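Long-range contacts in UDP-N-acetylglucosamine 3-dehydrogenase (Acidithiobacillus ferrooxidans, PDB 7BVJ), which catalyses the NAD(+)-dependent oxidation of the glucosamine 3-position of UDP-N-acetylglucosamine to a ketone, a step on the way to lipid A of lipopolysaccharide: residues N237-R245 against V256-K265; T173-V183 against A195-T205. All coordinates share one frame; numbering follows the deposited sequence. Where two conformers were deposited one is given.

Contact 1 (N237-R245 against V256-K265); sequences NNTLHIYHR and VRDEAVDLAK
Ile242 and Glu259 form a hydrogen-bonded pair at the middle of an antiparallel hairpin. The axes of strands 239-245 and 256-261 come within 4.5 Å, with 157° between their directions. The amide of Glu259 reaches Ile242 O at 2.8 Å, and the amide of Ile242 returns a bond to Glu259 O. His244 and Arg257 repeat this mutual pairing. At Leu240 the pairing is half direct: Val261 N donates to Leu240 O, and a water stands between Leu240 N and Val261 O. Farther on, waters join the polar atoms of Asn238 and Leu263. One accepts from Leu263 N and lies by Asn238 O, and another links Asn238 ND2 to Leu263 O.

His241, Tyr243, Asp258 and Ala260 share one face of the hairpin. Asp258 has CG trans to the main-chain nitrogen (chi1 158°), which brings OD2 to both His241 ND1 and Tyr243 CE1. The His241 ring and the carboxylate are 41° apart in plane. Asp258 CB sits over a face of the Tyr243 ring, 3.9 Å from its centroid, in a CH-pi contact. The methyl of Ala260 touches His241 CE1 at 3.4 Å. Tyr243 also packs edge-to-face with Tyr230 of the next strand.

On the other face, Leu240, Val261 and Leu263 pack on helix 124-132, while His244, Arg257 and Glu259 bring polar groups farther along. Leu240 CD2 lies alongside Val261 CB at 3.7 Å, and Ile242 CD1 meets Val261 CG2 at 3.8 Å. Leu240 and Val261 both touch Tyr128 of that helix. Leu263 CD1 extends the patch to Leu240 CB.

His241 ND1 donates to the syn lone pair of Asp258 OD2 at 2.9 Å, near the imidazole plane. This bond fixes the turn of the imidazole, and the carboxylate would probably favour a protonated histidine.

Contact 2 (T173-V183 against A195-T205); sequences TGAEPVDVRAV and ATAWMTLNNGT
Thr200 O is gripped by two backbone amides, Val178 N at 2.6 Å and Asp179 N at 3.0 Å. Both donors lie in its carbonyl plane. This is a classic beta bulge, and it shifts the antiparallel register by one residue. Beyond it, Arg181 pairs with Trp198 and Val183 with Thr196 through mutual backbone bonds.

At the other end, Glu176 N donates to Asn202 OD1 at 3.0 Å, from above the amide plane. Asn202 ND2 gives a weak bond back to Glu176 OE1. The amide end of Asn203 comes against the methyl of Ala175, with OD1 3.5 Å from Ala175 CB. The first torsion of Asn203 (chi1 69°) folds its amide back, and OD1 takes Thr205 N at 2.9 Å in an Asx turn. A leucine in place of Asn203 would probably leave the Thr205 amide without this acceptor and put a bulkier, apolar branched end against Ala175 CB.

Leu201 CD2 presses on Pro177 CA at 3.5 Å, a tight fit. Pro177 CG rests on Met199 CE. The Val180, Ala182 and Met199 side chains meet helix 290-312, Ala197 and Leu201 touch helix 157-173, and strand 206-215 pairs with the far edge of strand 194-201.

In the fold
Contacts 1 and 2 are two hairpins of one eight-stranded mixed sheet, at its opposite ends. Strand 177-185 of contact 2 is outermost on one side, and strand 256-261 of contact 1 on the other. Their centres are 26 Å apart and their nearest atoms about 15 Å, so they do not touch. Contact 2 closes in the chain before contact 1 opens. Both lie away from the NAD site, which includes His13, Leu14 and Arg38 of the Rossmann domain. The bound disulfonic acid lies nearer contact 1: the side chain of Tyr243 is about 4 Å from it and that of Trp198, in contact 2, about 12 Å. Its pocket includes Arg223, Tyr230 and Ser232.

Contact 1 (N237-R245 against V256-K265)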
# COMPACT_ATOMS: atom_id res chain seq x y z
N ASN A 237 -1.79 16.82 -1.97
CA ASN A 237 -2.15 18.03 -1.24
C ASN A 237 -3.18 17.78 -0.15
O ASN A 237 -3.54 18.73 0.55
CB ASN A 237 -2.63 19.08 -2.23
CG ASN A 237 -1.56 19.44 -3.25
OD1 ASN A 237 -0.37 19.23 -3.00
ND2 ASN A 237 -1.96 19.98 -4.39
N ASN A 238 -3.62 16.54 0.02
CA ASN A 238 -4.54 16.11 1.07
C ASN A 238 -5.87 16.88 1.02
O ASN A 238 -6.37 17.37 2.04
CB ASN A 238 -3.88 16.24 2.45
CG ASN A 238 -4.55 15.36 3.52
OD1 ASN A 238 -4.69 14.15 3.34
ND2 ASN A 238 -4.96 15.97 4.62
N THR A 239 -6.46 16.96 -0.18
CA THR A 239 -7.75 17.63 -0.34
C THR A 239 -8.80 16.69 -0.92
O THR A 239 -8.49 15.81 -1.72
CB THR A 239 -7.66 18.87 -1.24
OG1 THR A 239 -7.27 18.48 -2.57
CG2 THR A 239 -6.65 19.88 -0.69
N LEU A 240 -10.06 16.92 -0.53
CA LEU A 240 -11.18 16.11 -0.99
C LEU A 240 -12.38 16.99 -1.30
O LEU A 240 -12.75 17.85 -0.49
CB LEU A 240 -11.55 15.04 0.06
CG LEU A 240 -12.95 14.41 0.01
CD1 LEU A 240 -13.13 13.59 -1.25
CD2 LEU A 240 -13.15 13.55 1.22
N HIS A 241 -12.99 16.78 -2.47
CA HIS A 241 -14.16 17.53 -2.89
C HIS A 241 -15.25 16.57 -3.33
O HIS A 241 -14.98 15.64 -4.09
CB HIS A 241 -13.84 18.49 -4.04
CG HIS A 241 -13.09 19.70 -3.60
ND1 HIS A 241 -13.72 20.89 -3.28
CD2 HIS A 241 -11.77 19.90 -3.37
CE1 HIS A 241 -12.82 21.78 -2.91
NE2 HIS A 241 -11.63 21.20 -2.95
N ILE A 242 -16.47 16.80 -2.86
CA ILE A 242 -17.61 15.93 -3.15
C ILE A 242 -18.70 16.78 -3.77
O ILE A 242 -19.15 17.76 -3.16
CB ILE A 242 -18.12 15.22 -1.89
CG1 ILE A 242 -16.99 14.42 -1.26
CG2 ILE A 242 -19.30 14.32 -2.22
CD1 ILE A 242 -17.37 13.79 0.08
N TYR A 243 -19.12 16.42 -4.97
CA TYR A 243 -20.18 17.13 -5.67
C TYR A 243 -21.44 16.29 -5.61
O TYR A 243 -21.39 15.08 -5.87
CB TYR A 243 -19.81 17.42 -7.13
CG TYR A 243 -18.57 18.28 -7.37
CD1 TYR A 243 -17.67 18.56 -6.35
CD2 TYR A 243 -18.30 18.80 -8.64
CE1 TYR A 243 -16.53 19.32 -6.57
CE2 TYR A 243 -17.16 19.58 -8.87
CZ TYR A 243 -16.28 19.84 -7.82
OH TYR A 243 -15.15 20.61 -8.02
N HIS A 244 -22.55 16.94 -5.29
CA HIS A 244 -23.88 16.27 -5.39
C HIS A 244 -24.83 17.24 -6.09
O HIS A 244 -24.61 18.43 -6.02
CB HIS A 244 -24.40 15.75 -4.06
CG HIS A 244 -23.97 16.57 -2.89
ND1 HIS A 244 -23.15 16.06 -1.91
CD2 HIS A 244 -24.24 17.84 -2.56
CE1 HIS A 244 -22.91 17.01 -1.04
NE2 HIS A 244 -23.58 18.10 -1.41
N ARG A 245 -25.94 16.73 -6.61
CA ARG A 245 -26.89 17.59 -7.32
C ARG A 245 -27.56 18.55 -6.33
O ARG A 245 -28.23 18.13 -5.38
CB ARG A 245 -27.92 16.73 -8.06
CG ARG A 245 -27.28 15.69 -8.97
CD ARG A 245 -28.28 14.95 -9.85
NE ARG A 245 -28.15 13.50 -9.72
CZ ARG A 245 -27.85 12.67 -10.72
NH1 ARG A 245 -27.76 11.36 -10.51
NH2 ARG A 245 -27.64 13.15 -11.94
N VAL A 256 -25.32 21.75 -9.19
CA VAL A 256 -24.47 20.88 -8.38
C VAL A 256 -23.87 21.71 -7.24
O VAL A 256 -23.64 22.92 -7.38
CB VAL A 256 -23.40 20.18 -9.26
CG1 VAL A 256 -22.13 19.85 -8.47
CG2 VAL A 256 -23.96 18.90 -9.87
N ARG A 257 -23.68 21.06 -6.11
CA ARG A 257 -23.03 21.62 -4.93
C ARG A 257 -21.70 20.92 -4.72
O ARG A 257 -21.63 19.68 -4.70
CB ARG A 257 -23.91 21.47 -3.69
CG ARG A 257 -25.00 22.51 -3.56
CD ARG A 257 -24.53 23.88 -4.05
NE ARG A 257 -23.76 24.62 -3.05
CZ ARG A 257 -22.49 24.97 -3.18
NH1 ARG A 257 -21.82 24.65 -4.29
NH2 ARG A 257 -21.88 25.64 -2.21
N ASP A 258 -20.65 21.73 -4.58
CA ASP A 258 -19.31 21.25 -4.31
C ASP A 258 -19.02 21.47 -2.83
O ASP A 258 -19.02 22.60 -2.36
CB ASP A 258 -18.29 21.99 -5.19
CG ASP A 258 -16.89 21.95 -4.63
OD1 ASP A 258 -16.17 22.96 -4.79
OD2 ASP A 258 -16.49 20.92 -4.05
N GLU A 259 -18.83 20.37 -2.10
CA GLU A 259 -18.47 20.41 -0.69
C GLU A 259 -16.99 20.09 -0.57
O GLU A 259 -16.55 18.99 -0.91
CB GLU A 259 -19.31 19.43 0.11
CG GLU A 259 -18.67 19.09 1.44
CD GLU A 259 -19.38 17.97 2.15
OE1 GLU A 259 -19.51 18.07 3.39
OE2 GLU A 259 -19.81 17.00 1.47
N ALA A 260 -16.25 21.10 -0.12
CA ALA A 260 -14.81 21.00 0.15
C ALA A 260 -14.67 20.33 1.51
O ALA A 260 -15.09 20.91 2.48
CB ALA A 260 -14.19 22.37 0.09
N VAL A 261 -14.14 19.12 1.54
CA VAL A 261 -14.07 18.33 2.80
C VAL A 261 -12.85 18.71 3.61
O VAL A 261 -11.74 18.67 3.14
CB VAL A 261 -14.19 16.81 2.60
CG1 VAL A 261 -14.07 16.07 3.90
CG2 VAL A 261 -15.48 16.45 1.95
N ASP A 262 -13.09 19.05 4.87
CA ASP A 262 -11.98 19.45 5.76
C ASP A 262 -11.23 18.21 6.26
O ASP A 262 -11.63 17.54 7.18
CB ASP A 262 -12.43 20.45 6.82
CG ASP A 262 -12.56 21.88 6.35
OD1 ASP A 262 -11.88 22.26 5.39
OD2 ASP A 262 -13.35 22.60 6.95
N LEU A 263 -10.12 17.96 5.62
CA LEU A 263 -9.27 16.78 5.97
C LEU A 263 -8.11 17.17 6.89
O LEU A 263 -7.41 18.10 6.61
CB LEU A 263 -8.66 16.09 4.74
CG LEU A 263 -9.57 15.43 3.71
CD1 LEU A 263 -8.76 14.86 2.57
CD2 LEU A 263 -10.43 14.36 4.33
N ALA A 264 -7.91 16.38 7.92
CA ALA A 264 -6.78 16.55 8.86
C ALA A 264 -5.58 15.76 8.33
O ALA A 264 -5.79 14.66 7.86
CB ALA A 264 -7.19 16.01 10.19
N LYS A 265 -4.39 16.35 8.41
CA LYS A 265 -3.16 15.64 8.01
C LYS A 265 -2.71 14.79 9.19
O LYS A 265 -2.69 15.32 10.27
CB LYS A 265 -2.02 16.58 7.58
CG LYS A 265 -2.40 17.95 7.03
CD LYS A 265 -1.31 19.03 7.15
CE LYS A 265 -1.73 20.29 7.90
NZ LYS A 265 -0.67 21.30 8.14
O HOH W 1 -8.70 18.78 3.32
O HOH W 2 -5.16 18.78 5.43
O HOH W 3 -10.11 19.28 1.12

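Contact 2 (T173-V183 against A195-T205)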
# COMPACT_ATOMS: atom_id res chain seq x y z
N THR A 173 -14.82 -1.05 -3.93
CA THR A 173 -15.89 -1.78 -4.59
C THR A 173 -16.25 -3.09 -3.91
O THR A 173 -17.42 -3.51 -3.96
CB THR A 173 -15.51 -2.09 -6.05
OG1 THR A 173 -14.25 -2.79 -6.07
CG2 THR A 173 -15.42 -0.78 -6.87
N GLY A 174 -15.29 -3.76 -3.28
CA GLY A 174 -15.58 -5.10 -2.79
C GLY A 174 -15.82 -6.12 -3.88
O GLY A 174 -16.37 -7.19 -3.61
N ALA A 175 -15.39 -5.83 -5.11
CA ALA A 175 -15.64 -6.69 -6.25
C ALA A 175 -14.33 -7.30 -6.75
O ALA A 175 -13.24 -6.96 -6.29
CB ALA A 175 -16.34 -5.89 -7.36
N GLU A 176 -14.46 -8.23 -7.70
CA GLU A 176 -13.34 -8.93 -8.31
C GLU A 176 -13.23 -8.61 -9.80
O GLU A 176 -14.25 -8.47 -10.48
CB GLU A 176 -13.48 -10.45 -8.14
CG GLU A 176 -13.27 -10.95 -6.72
CD GLU A 176 -14.55 -10.87 -5.89
OE1 GLU A 176 -15.65 -11.09 -6.45
OE2 GLU A 176 -14.45 -10.57 -4.68
N PRO A 177 -12.01 -8.52 -10.34
CA PRO A 177 -11.85 -8.19 -11.76
C PRO A 177 -12.36 -9.30 -12.66
O PRO A 177 -12.13 -10.49 -12.41
CB PRO A 177 -10.33 -8.01 -11.92
CG PRO A 177 -9.78 -7.95 -10.56
CD PRO A 177 -10.71 -8.74 -9.68
N VAL A 178 -13.07 -8.89 -13.71
CA VAL A 178 -13.50 -9.78 -14.78
C VAL A 178 -12.68 -9.58 -16.04
O VAL A 178 -12.56 -10.51 -16.84
CB VAL A 178 -15.00 -9.61 -15.12
CG1 VAL A 178 -15.54 -10.86 -15.81
CG2 VAL A 178 -15.78 -9.33 -13.92
N ASP A 179 -12.19 -8.36 -16.29
CA ASP A 179 -11.45 -8.06 -17.51
C ASP A 179 -10.41 -7.02 -17.17
O ASP A 179 -10.70 -6.06 -16.46
CB ASP A 179 -12.36 -7.55 -18.63
CG ASP A 179 -11.60 -7.24 -19.92
OD1 ASP A 179 -11.06 -6.11 -20.08
OD2 ASP A 179 -11.54 -8.13 -20.79
N VAL A 180 -9.20 -7.23 -17.67
CA VAL A 180 -8.12 -6.26 -17.52
C VAL A 180 -7.51 -6.02 -18.89
O VAL A 180 -7.10 -6.97 -19.57
CB VAL A 180 -7.05 -6.73 -16.51
CG1 VAL A 180 -6.62 -8.12 -16.81
CG2 VAL A 180 -5.86 -5.81 -16.56
N ARG A 181 -7.47 -4.77 -19.31
CA ARG A 181 -6.76 -4.37 -20.50
C ARG A 181 -5.82 -3.27 -20.09
O ARG A 181 -6.07 -2.57 -19.11
CB ARG A 181 -7.70 -3.90 -21.61
CG ARG A 181 -8.68 -4.94 -22.04
CD ARG A 181 -9.85 -4.32 -22.80
NE ARG A 181 -9.91 -4.82 -24.17
CZ ARG A 181 -10.33 -6.04 -24.49
NH1 ARG A 181 -10.72 -6.88 -23.54
NH2 ARG A 181 -10.36 -6.41 -25.77
N ALA A 182 -4.73 -3.11 -20.83
CA ALA A 182 -3.72 -2.14 -20.43
C ALA A 182 -2.87 -1.75 -21.63
O ALA A 182 -2.82 -2.46 -22.64
CB ALA A 182 -2.84 -2.69 -19.30
N VAL A 183 -2.23 -0.59 -21.50
CA VAL A 183 -1.23 -0.12 -22.44
C VAL A 183 -0.02 0.34 -21.64
O VAL A 183 -0.12 0.70 -20.46
CB VAL A 183 -1.73 1.04 -23.33
CG1 VAL A 183 -2.94 0.60 -24.11
CG2 VAL A 183 -2.04 2.28 -22.47
N ALA A 195 2.13 3.37 -17.62
CA ALA A 195 1.14 2.38 -17.99
C ALA A 195 -0.24 2.91 -17.62
O ALA A 195 -0.39 3.80 -16.78
CB ALA A 195 1.40 1.02 -17.33
N THR A 196 -1.24 2.37 -18.29
CA THR A 196 -2.62 2.71 -18.00
C THR A 196 -3.43 1.44 -18.17
O THR A 196 -3.30 0.74 -19.19
CB THR A 196 -3.14 3.83 -18.90
OG1 THR A 196 -2.39 5.02 -18.60
CG2 THR A 196 -4.63 4.10 -18.65
N ALA A 197 -4.21 1.11 -17.14
CA ALA A 197 -5.05 -0.07 -17.13
C ALA A 197 -6.51 0.34 -17.09
O ALA A 197 -6.88 1.37 -16.52
CB ALA A 197 -4.73 -0.98 -15.95
N TRP A 198 -7.34 -0.52 -17.70
CA TRP A 198 -8.78 -0.38 -17.81
C TRP A 198 -9.35 -1.71 -17.34
O TRP A 198 -9.22 -2.73 -18.04
CB TRP A 198 -9.18 -0.05 -19.25
CG TRP A 198 -10.63 0.10 -19.49
CD1 TRP A 198 -11.55 -0.90 -19.64
CD2 TRP A 198 -11.35 1.33 -19.60
NE1 TRP A 198 -12.78 -0.38 -19.84
CE2 TRP A 198 -12.70 0.99 -19.83
CE3 TRP A 198 -10.99 2.68 -19.55
CZ2 TRP A 198 -13.69 1.96 -20.00
CZ3 TRP A 198 -11.98 3.64 -19.71
CH2 TRP A 198 -13.32 3.27 -19.94
N MET A 199 -9.91 -1.70 -16.14
CA MET A 199 -10.28 -2.89 -15.39
C MET A 199 -11.79 -2.90 -15.21
O MET A 199 -12.36 -1.91 -14.74
CB MET A 199 -9.57 -2.91 -14.02
CG MET A 199 -9.79 -4.18 -13.20
SD MET A 199 -8.75 -4.31 -11.69
CE MET A 199 -7.39 -5.33 -12.24
N THR A 200 -12.43 -3.99 -15.58
CA THR A 200 -13.85 -4.19 -15.34
C THR A 200 -14.01 -5.25 -14.25
O THR A 200 -13.50 -6.37 -14.39
CB THR A 200 -14.56 -4.61 -16.62
OG1 THR A 200 -14.09 -3.78 -17.69
CG2 THR A 200 -16.06 -4.42 -16.50
N LEU A 201 -14.71 -4.89 -13.18
CA LEU A 201 -14.97 -5.76 -12.04
C LEU A 201 -16.31 -6.46 -12.19
O LEU A 201 -17.12 -6.13 -13.06
CB LEU A 201 -14.94 -4.97 -10.73
CG LEU A 201 -13.69 -4.13 -10.47
CD1 LEU A 201 -13.78 -3.48 -9.11
CD2 LEU A 201 -12.42 -4.96 -10.55
N ASN A 202 -16.56 -7.44 -11.32
CA ASN A 202 -17.74 -8.29 -11.50
C ASN A 202 -19.03 -7.67 -10.99
O ASN A 202 -20.09 -8.29 -11.14
CB ASN A 202 -17.50 -9.69 -10.88
CG ASN A 202 -17.41 -9.70 -9.36
OD1 ASN A 202 -17.29 -8.66 -8.71
ND2 ASN A 202 -17.48 -10.90 -8.79
N ASN A 203 -18.99 -6.45 -10.44
CA ASN A 203 -20.19 -5.68 -10.15
C ASN A 203 -20.47 -4.64 -11.21
O ASN A 203 -21.30 -3.75 -11.00
CB ASN A 203 -20.07 -5.00 -8.78
CG ASN A 203 -19.04 -3.90 -8.79
OD1 ASN A 203 -18.16 -3.90 -9.65
ND2 ASN A 203 -19.13 -2.97 -7.84
N GLY A 204 -19.73 -4.68 -12.33
CA GLY A 204 -19.80 -3.69 -13.39
C GLY A 204 -18.97 -2.43 -13.20
O GLY A 204 -18.99 -1.58 -14.10
N THR A 205 -18.28 -2.26 -12.07
CA THR A 205 -17.41 -1.09 -11.90
C THR A 205 -16.23 -1.12 -12.87
O THR A 205 -15.67 -2.18 -13.15
CB THR A 205 -16.85 -1.01 -10.47
OG1 THR A 205 -17.91 -1.01 -9.51
CG2 THR A 205 -16.04 0.28 -10.29
O HOH W 4 -11.79 -4.12 -18.72